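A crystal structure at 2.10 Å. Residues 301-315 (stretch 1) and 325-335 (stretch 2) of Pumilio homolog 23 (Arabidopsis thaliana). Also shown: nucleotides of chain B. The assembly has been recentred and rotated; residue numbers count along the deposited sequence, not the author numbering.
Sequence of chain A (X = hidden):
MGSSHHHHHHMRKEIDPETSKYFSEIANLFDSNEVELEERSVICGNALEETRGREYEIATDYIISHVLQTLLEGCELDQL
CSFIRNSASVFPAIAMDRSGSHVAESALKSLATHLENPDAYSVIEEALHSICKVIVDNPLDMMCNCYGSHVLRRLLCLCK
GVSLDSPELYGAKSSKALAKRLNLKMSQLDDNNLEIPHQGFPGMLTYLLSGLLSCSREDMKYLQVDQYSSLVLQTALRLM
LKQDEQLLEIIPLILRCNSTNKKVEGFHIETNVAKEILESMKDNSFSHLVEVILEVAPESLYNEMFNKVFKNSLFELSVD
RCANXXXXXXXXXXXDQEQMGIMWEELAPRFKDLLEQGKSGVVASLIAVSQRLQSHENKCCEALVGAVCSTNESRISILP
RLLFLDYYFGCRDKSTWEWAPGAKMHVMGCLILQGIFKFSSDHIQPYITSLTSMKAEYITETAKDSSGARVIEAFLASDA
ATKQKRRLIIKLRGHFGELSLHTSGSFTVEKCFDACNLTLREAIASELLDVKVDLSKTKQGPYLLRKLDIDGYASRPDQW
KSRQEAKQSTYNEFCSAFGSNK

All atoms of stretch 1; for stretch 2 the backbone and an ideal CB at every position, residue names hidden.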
# COMPACT_ATOMS: atom_id res chain seq x y z
N LEU A 301 19.76 6.98 -11.79
CA LEU A 301 19.53 7.83 -10.64
C LEU A 301 19.57 7.02 -9.35
O LEU A 301 20.17 7.44 -8.35
CB LEU A 301 18.20 8.56 -10.82
CG LEU A 301 17.91 9.74 -9.89
CD1 LEU A 301 17.13 10.81 -10.64
CD2 LEU A 301 17.13 9.23 -8.72
N TYR A 302 18.95 5.82 -9.35
CA TYR A 302 19.01 4.95 -8.18
C TYR A 302 20.46 4.62 -7.82
O TYR A 302 20.84 4.67 -6.65
CB TYR A 302 18.22 3.65 -8.41
CG TYR A 302 18.37 2.66 -7.26
CD1 TYR A 302 19.49 1.82 -7.18
CD2 TYR A 302 17.41 2.57 -6.25
CE1 TYR A 302 19.67 0.94 -6.12
CE2 TYR A 302 17.58 1.68 -5.18
CZ TYR A 302 18.71 0.88 -5.12
OH TYR A 302 18.89 -0.00 -4.08
N ASN A 303 21.26 4.23 -8.82
CA ASN A 303 22.63 3.81 -8.53
C ASN A 303 23.43 4.94 -7.90
O ASN A 303 24.25 4.71 -7.00
CB ASN A 303 23.32 3.30 -9.80
CG ASN A 303 22.75 1.98 -10.29
OD1 ASN A 303 22.01 1.31 -9.56
ND2 ASN A 303 23.08 1.59 -11.51
N GLU A 304 23.20 6.17 -8.35
CA GLU A 304 23.92 7.31 -7.81
C GLU A 304 23.52 7.59 -6.36
O GLU A 304 24.37 7.87 -5.51
CB GLU A 304 23.69 8.54 -8.70
CG GLU A 304 24.38 9.83 -8.23
CD GLU A 304 25.87 9.88 -8.51
OE1 GLU A 304 26.43 8.85 -8.97
OE2 GLU A 304 26.49 10.94 -8.26
N MET A 305 22.22 7.50 -6.05
CA MET A 305 21.78 7.66 -4.66
C MET A 305 22.37 6.56 -3.78
O MET A 305 22.85 6.83 -2.67
CB MET A 305 20.25 7.67 -4.59
CG MET A 305 19.64 8.91 -5.25
SD MET A 305 17.84 8.90 -5.16
CE MET A 305 17.62 9.29 -3.42
N PHE A 306 22.31 5.30 -4.24
CA PHE A 306 22.90 4.19 -3.50
C PHE A 306 24.36 4.48 -3.15
O PHE A 306 24.78 4.36 -1.99
CB PHE A 306 22.77 2.90 -4.32
CG PHE A 306 23.25 1.66 -3.61
CD1 PHE A 306 24.60 1.38 -3.50
CD2 PHE A 306 22.34 0.77 -3.08
CE1 PHE A 306 25.04 0.23 -2.85
CE2 PHE A 306 22.75 -0.37 -2.41
CZ PHE A 306 24.11 -0.65 -2.31
N ASN A 307 25.14 4.90 -4.15
CA ASN A 307 26.58 5.08 -3.94
C ASN A 307 26.89 6.33 -3.11
O ASN A 307 27.71 6.28 -2.19
CB ASN A 307 27.29 5.14 -5.29
CG ASN A 307 27.32 3.79 -5.97
OD1 ASN A 307 27.53 2.76 -5.32
ND2 ASN A 307 27.12 3.78 -7.28
N LYS A 308 26.27 7.47 -3.43
CA LYS A 308 26.69 8.73 -2.84
C LYS A 308 25.99 9.06 -1.53
O LYS A 308 26.53 9.81 -0.72
CB LYS A 308 26.48 9.89 -3.82
CG LYS A 308 27.13 9.66 -5.18
CD LYS A 308 28.65 9.49 -5.09
CE LYS A 308 29.28 9.31 -6.50
NZ LYS A 308 29.02 10.51 -7.37
N VAL A 309 24.79 8.53 -1.29
CA VAL A 309 24.01 8.89 -0.12
C VAL A 309 24.00 7.76 0.91
O VAL A 309 24.32 7.98 2.08
CB VAL A 309 22.58 9.30 -0.52
CG1 VAL A 309 21.68 9.38 0.70
CG2 VAL A 309 22.61 10.64 -1.27
N PHE A 310 23.64 6.55 0.49
CA PHE A 310 23.28 5.49 1.44
C PHE A 310 24.45 4.58 1.80
O PHE A 310 24.54 4.13 2.95
CB PHE A 310 22.13 4.66 0.88
CG PHE A 310 20.86 5.43 0.77
CD1 PHE A 310 20.10 5.69 1.91
CD2 PHE A 310 20.45 5.96 -0.45
CE1 PHE A 310 18.94 6.44 1.83
CE2 PHE A 310 19.27 6.70 -0.54
CZ PHE A 310 18.52 6.94 0.60
N LYS A 311 25.32 4.27 0.84
CA LYS A 311 26.39 3.31 1.10
C LYS A 311 27.23 3.77 2.28
O LYS A 311 27.54 4.95 2.42
CB LYS A 311 27.25 3.14 -0.16
CG LYS A 311 28.30 2.00 -0.06
CD LYS A 311 29.27 2.01 -1.25
CE LYS A 311 30.43 1.02 -1.03
NZ LYS A 311 31.34 0.94 -2.21
N ASN A 312 27.56 2.82 3.17
CA ASN A 312 28.29 3.00 4.42
C ASN A 312 27.44 3.56 5.56
O ASN A 312 27.92 3.63 6.68
CB ASN A 312 29.56 3.87 4.27
CG ASN A 312 30.50 3.32 3.23
OD1 ASN A 312 30.77 2.12 3.21
ND2 ASN A 312 30.98 4.17 2.34
N SER A 313 26.18 3.95 5.31
CA SER A 313 25.30 4.41 6.38
C SER A 313 24.10 3.49 6.59
O SER A 313 23.16 3.87 7.30
CB SER A 313 24.83 5.84 6.11
OG SER A 313 25.92 6.74 6.01
N LEU A 314 24.11 2.30 6.00
CA LEU A 314 22.88 1.51 5.93
C LEU A 314 22.37 1.12 7.32
O LEU A 314 21.17 1.19 7.59
CB LEU A 314 23.10 0.26 5.07
CG LEU A 314 23.39 0.51 3.58
CD1 LEU A 314 23.45 -0.83 2.83
CD2 LEU A 314 22.32 1.44 2.97
N PHE A 315 23.27 0.69 8.21
CA PHE A 315 22.80 0.22 9.50
C PHE A 315 22.34 1.39 10.37
O PHE A 315 21.29 1.29 11.03
CB PHE A 315 23.88 -0.59 10.23
CG PHE A 315 23.45 -1.04 11.60
CD1 PHE A 315 22.43 -1.96 11.75
CD2 PHE A 315 24.01 -0.48 12.74
CE1 PHE A 315 22.00 -2.36 13.00
CE2 PHE A 315 23.59 -0.88 14.00
CZ PHE A 315 22.58 -1.82 14.13
N UNK A 325 12.51 3.02 6.97
CA UNK A 325 11.61 2.78 5.85
C UNK A 325 12.22 3.22 4.53
O UNK A 325 11.92 2.64 3.48
CB UNK A 325 10.28 3.50 6.08
N UNK A 326 13.10 4.23 4.56
CA UNK A 326 13.87 4.57 3.36
C UNK A 326 14.80 3.42 2.99
O UNK A 326 14.95 3.08 1.81
CB UNK A 326 14.67 5.85 3.58
N UNK A 327 15.44 2.81 3.99
CA UNK A 327 16.32 1.68 3.70
C UNK A 327 15.51 0.53 3.12
O UNK A 327 15.96 -0.15 2.18
CB UNK A 327 17.06 1.23 4.96
N UNK A 328 14.29 0.32 3.62
CA UNK A 328 13.44 -0.72 3.06
C UNK A 328 13.16 -0.46 1.58
O UNK A 328 13.22 -1.39 0.76
CB UNK A 328 12.13 -0.81 3.84
N UNK A 329 12.84 0.79 1.23
CA UNK A 329 12.64 1.13 -0.18
C UNK A 329 13.93 0.97 -0.97
O UNK A 329 13.92 0.45 -2.09
CB UNK A 329 12.12 2.56 -0.32
N UNK A 330 15.06 1.41 -0.41
CA UNK A 330 16.34 1.25 -1.11
C UNK A 330 16.63 -0.22 -1.39
O UNK A 330 16.98 -0.60 -2.52
CB UNK A 330 17.48 1.86 -0.29
N UNK A 331 16.53 -1.06 -0.36
CA UNK A 331 16.79 -2.49 -0.52
C UNK A 331 15.89 -3.08 -1.61
O UNK A 331 16.36 -3.77 -2.53
CB UNK A 331 16.57 -3.22 0.80
N UNK A 332 14.59 -2.80 -1.53
CA UNK A 332 13.61 -3.43 -2.41
C UNK A 332 13.86 -3.11 -3.87
O UNK A 332 13.43 -3.86 -4.75
CB UNK A 332 12.20 -2.99 -2.02
N UNK A 333 14.53 -1.99 -4.16
CA UNK A 333 14.74 -1.56 -5.53
C UNK A 333 16.19 -1.65 -5.97
O UNK A 333 16.55 -1.08 -7.00
CB UNK A 333 14.24 -0.12 -5.70
N UNK A 334 17.02 -2.39 -5.24
CA UNK A 334 18.39 -2.62 -5.67
C UNK A 334 18.41 -3.30 -7.04
O UNK A 334 17.49 -4.04 -7.41
CB UNK A 334 19.14 -3.47 -4.64
N UNK A 335 19.46 -3.01 -7.82
CA UNK A 335 19.49 -3.36 -9.23
C UNK A 335 20.36 -4.57 -9.56
O UNK A 335 20.03 -5.31 -10.49
CB UNK A 335 19.98 -2.16 -10.04
P G B 7 4.88 3.59 15.09
OP1 G B 7 4.80 4.00 16.51
OP2 G B 7 3.71 3.14 14.30
O5' G B 7 5.42 4.83 14.24
C5' G B 7 6.50 5.61 14.72
C4' G B 7 6.90 6.66 13.71
O4' G B 7 7.67 6.06 12.63
C3' G B 7 5.77 7.35 12.98
O3' G B 7 5.13 8.33 13.78
C2' G B 7 6.46 7.91 11.75
O2' G B 7 7.20 9.08 12.08
C1' G B 7 7.46 6.79 11.44
N9 G B 7 6.93 5.88 10.41
C8 G B 7 5.96 4.91 10.57
N7 G B 7 5.67 4.32 9.45
C5 G B 7 6.47 4.93 8.50
C6 G B 7 6.59 4.70 7.10
O6 G B 7 5.98 3.88 6.42
N1 G B 7 7.53 5.54 6.50
C2 G B 7 8.25 6.49 7.18
N2 G B 7 9.10 7.22 6.44
N3 G B 7 8.14 6.72 8.48
C4 G B 7 7.25 5.91 9.07
P U B 5 0.57 -2.72 8.70
OP1 U B 5 -0.17 -2.90 9.97
OP2 U B 5 0.47 -1.47 7.90
O5' U B 5 2.11 -2.99 8.98
C5' U B 5 2.53 -4.16 9.66
C4' U B 5 3.92 -3.99 10.24
O4' U B 5 4.88 -3.92 9.15
C3' U B 5 4.12 -2.73 11.06
O3' U B 5 5.08 -3.00 12.06
C2' U B 5 4.71 -1.76 10.04
O2' U B 5 5.46 -0.70 10.60
C1' U B 5 5.58 -2.70 9.21
N1 U B 5 5.81 -2.25 7.83
C2 U B 5 7.13 -2.18 7.41
O2 U B 5 8.06 -2.43 8.14
N3 U B 5 7.31 -1.78 6.11
C4 U B 5 6.32 -1.47 5.20
O4 U B 5 6.66 -1.13 4.07
C5 U B 5 4.98 -1.58 5.70
C6 U B 5 4.77 -1.97 6.97
P U B 6 4.69 -3.01 13.62
OP1 U B 6 5.67 -3.91 14.28
OP2 U B 6 3.25 -3.27 13.77
O5' U B 6 4.95 -1.51 14.06
C5' U B 6 5.42 -1.17 15.36
C4' U B 6 6.28 0.07 15.30
O4' U B 6 7.57 -0.28 14.74
C3' U B 6 5.71 1.20 14.42
O3' U B 6 6.03 2.47 14.99
C2' U B 6 6.47 1.01 13.10
O2' U B 6 6.59 2.18 12.33
C1' U B 6 7.83 0.51 13.59
N1 U B 6 8.57 -0.32 12.62
C2 U B 6 9.71 0.22 12.04
O2 U B 6 10.10 1.35 12.29
N3 U B 6 10.36 -0.61 11.17
C4 U B 6 10.01 -1.90 10.83
O4 U B 6 10.71 -2.54 10.02
C5 U B 6 8.83 -2.39 11.47
C6 U B 6 8.16 -1.60 12.32

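Position 325 lies in a helix, with no atom of stretch 1 within 5.5 Å of its ideal CB, but the nucleotides of chain B are near. A flat side chain able to pack against bases would suit it. The residue is F325; its ring face covers the guanine base of chain B (F325 CE2 to guanine C5, 3.3 Å), while U5 and U6 lie at its edge.

At 326 the CB points toward stretch 1, 4.6 Å from F310 CE1, so a small or medium apolar side chain fits. V326 extends CG1 to 3.6 Å from F310 CE1.

Position 327 points sideways, with its CB 4.9 Å from L314 O. A side chain long enough to turn inward could reach the apolar surface of F310 and L314; leucine, isoleucine or methionine would be plausible. I327 does so with CD1, 3.8 Å from F310 CD1 and 4.0 Å from L314 CD2.

Position 328 is out of reach of stretch 1 but near U5, whose N3 and O2 call for an acceptor beside a donor. An amide offers both: Q328 OE1 accepts from U5 N3 (2.7 Å) and Q328 NE2 donates to U5 O2 (3.2 Å).

Position 329 points sideways into space free of stretch 1, so many residues would do; it is A329.

Position 330 points toward stretch 1, its CB 4.5 Å from Y302 OH and 5.0 Å from F310 CG. The hollow between Y302, F306, F310 and L314 asks for a branched or flexible apolar side chain. L330 fills it as a knob in a hole, with CD1 4.0 Å from F306 CD2 and CD2 3.7 Å from both F310 CB and L314 CD2. Its backbone matters too: Y302 OH donates a hydrogen bond to L330 O (2.5 Å), tying the tyrosine to the end of this helix.

Positions 331 and 332 point away, so stretch 1 sets little demand; they are I331 and S332.

At 333, past the helix, CB lies 3.8 Å from Y302 CE2 but points sideways, so a side chain could lead elsewhere. H333 does; its ND1 donates to A329 O (3.0 Å), while H333 O lies over one face of the Y302 ring.

At 334 the ideal CB is already 3.5 Å from Y302 OH, which favours a small residue. A334 rests its methyl there.

Position 335 points toward stretch 1, near N303 OD1 and the Y302 ring; a long side chain, polar or apolar, could reach the ring. R335 brings NH1 3.6 Å from Y302 CG, and that same NH1 donates to H333 O (3.0 Å).

Stretch 2 325-335: FVIQALISHAR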
# COMPACT_ATOMS: atom_id res chain seq x y z
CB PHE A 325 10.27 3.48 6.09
CG PHE A 325 9.50 2.90 7.24
CD1 PHE A 325 8.73 1.75 7.06
CD2 PHE A 325 9.56 3.48 8.50
CE1 PHE A 325 8.02 1.21 8.11
CE2 PHE A 325 8.87 2.93 9.56
CZ PHE A 325 8.08 1.80 9.37
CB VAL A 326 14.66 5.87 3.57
CG1 VAL A 326 15.38 6.25 2.27
CG2 VAL A 326 13.74 7.01 4.01
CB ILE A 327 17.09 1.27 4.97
CG1 ILE A 327 17.97 2.43 5.44
CG2 ILE A 327 17.95 0.03 4.71
CD1 ILE A 327 18.88 3.01 4.32
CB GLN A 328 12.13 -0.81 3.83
CG GLN A 328 12.25 -1.46 5.21
CD GLN A 328 10.89 -1.56 5.89
OE1 GLN A 328 9.88 -1.83 5.23
NE2 GLN A 328 10.86 -1.31 7.20
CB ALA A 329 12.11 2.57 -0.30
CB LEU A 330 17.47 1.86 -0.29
CG LEU A 330 18.87 1.73 -0.89
CD1 LEU A 330 19.14 2.84 -1.92
CD2 LEU A 330 19.89 1.81 0.21
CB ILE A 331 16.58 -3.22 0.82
CG1 ILE A 331 17.63 -2.80 1.85
CG2 ILE A 331 16.62 -4.74 0.61
CD1 ILE A 331 17.31 -3.29 3.26
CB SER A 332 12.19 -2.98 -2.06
OG SER A 332 11.90 -3.25 -0.71
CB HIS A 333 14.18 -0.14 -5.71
CG HIS A 333 12.70 -0.09 -5.58
ND1 HIS A 333 12.07 0.05 -4.36
CD2 HIS A 333 11.71 -0.24 -6.49
CE1 HIS A 333 10.76 0.01 -4.53
NE2 HIS A 333 10.52 -0.16 -5.82
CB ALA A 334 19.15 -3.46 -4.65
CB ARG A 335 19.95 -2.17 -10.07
CG ARG A 335 18.98 -0.98 -10.13
CD ARG A 335 17.57 -1.44 -10.47
NE ARG A 335 16.81 -0.42 -11.20
CZ ARG A 335 16.14 0.59 -10.64
NH1 ARG A 335 16.14 0.74 -9.30
NH2 ARG A 335 15.49 1.45 -11.41
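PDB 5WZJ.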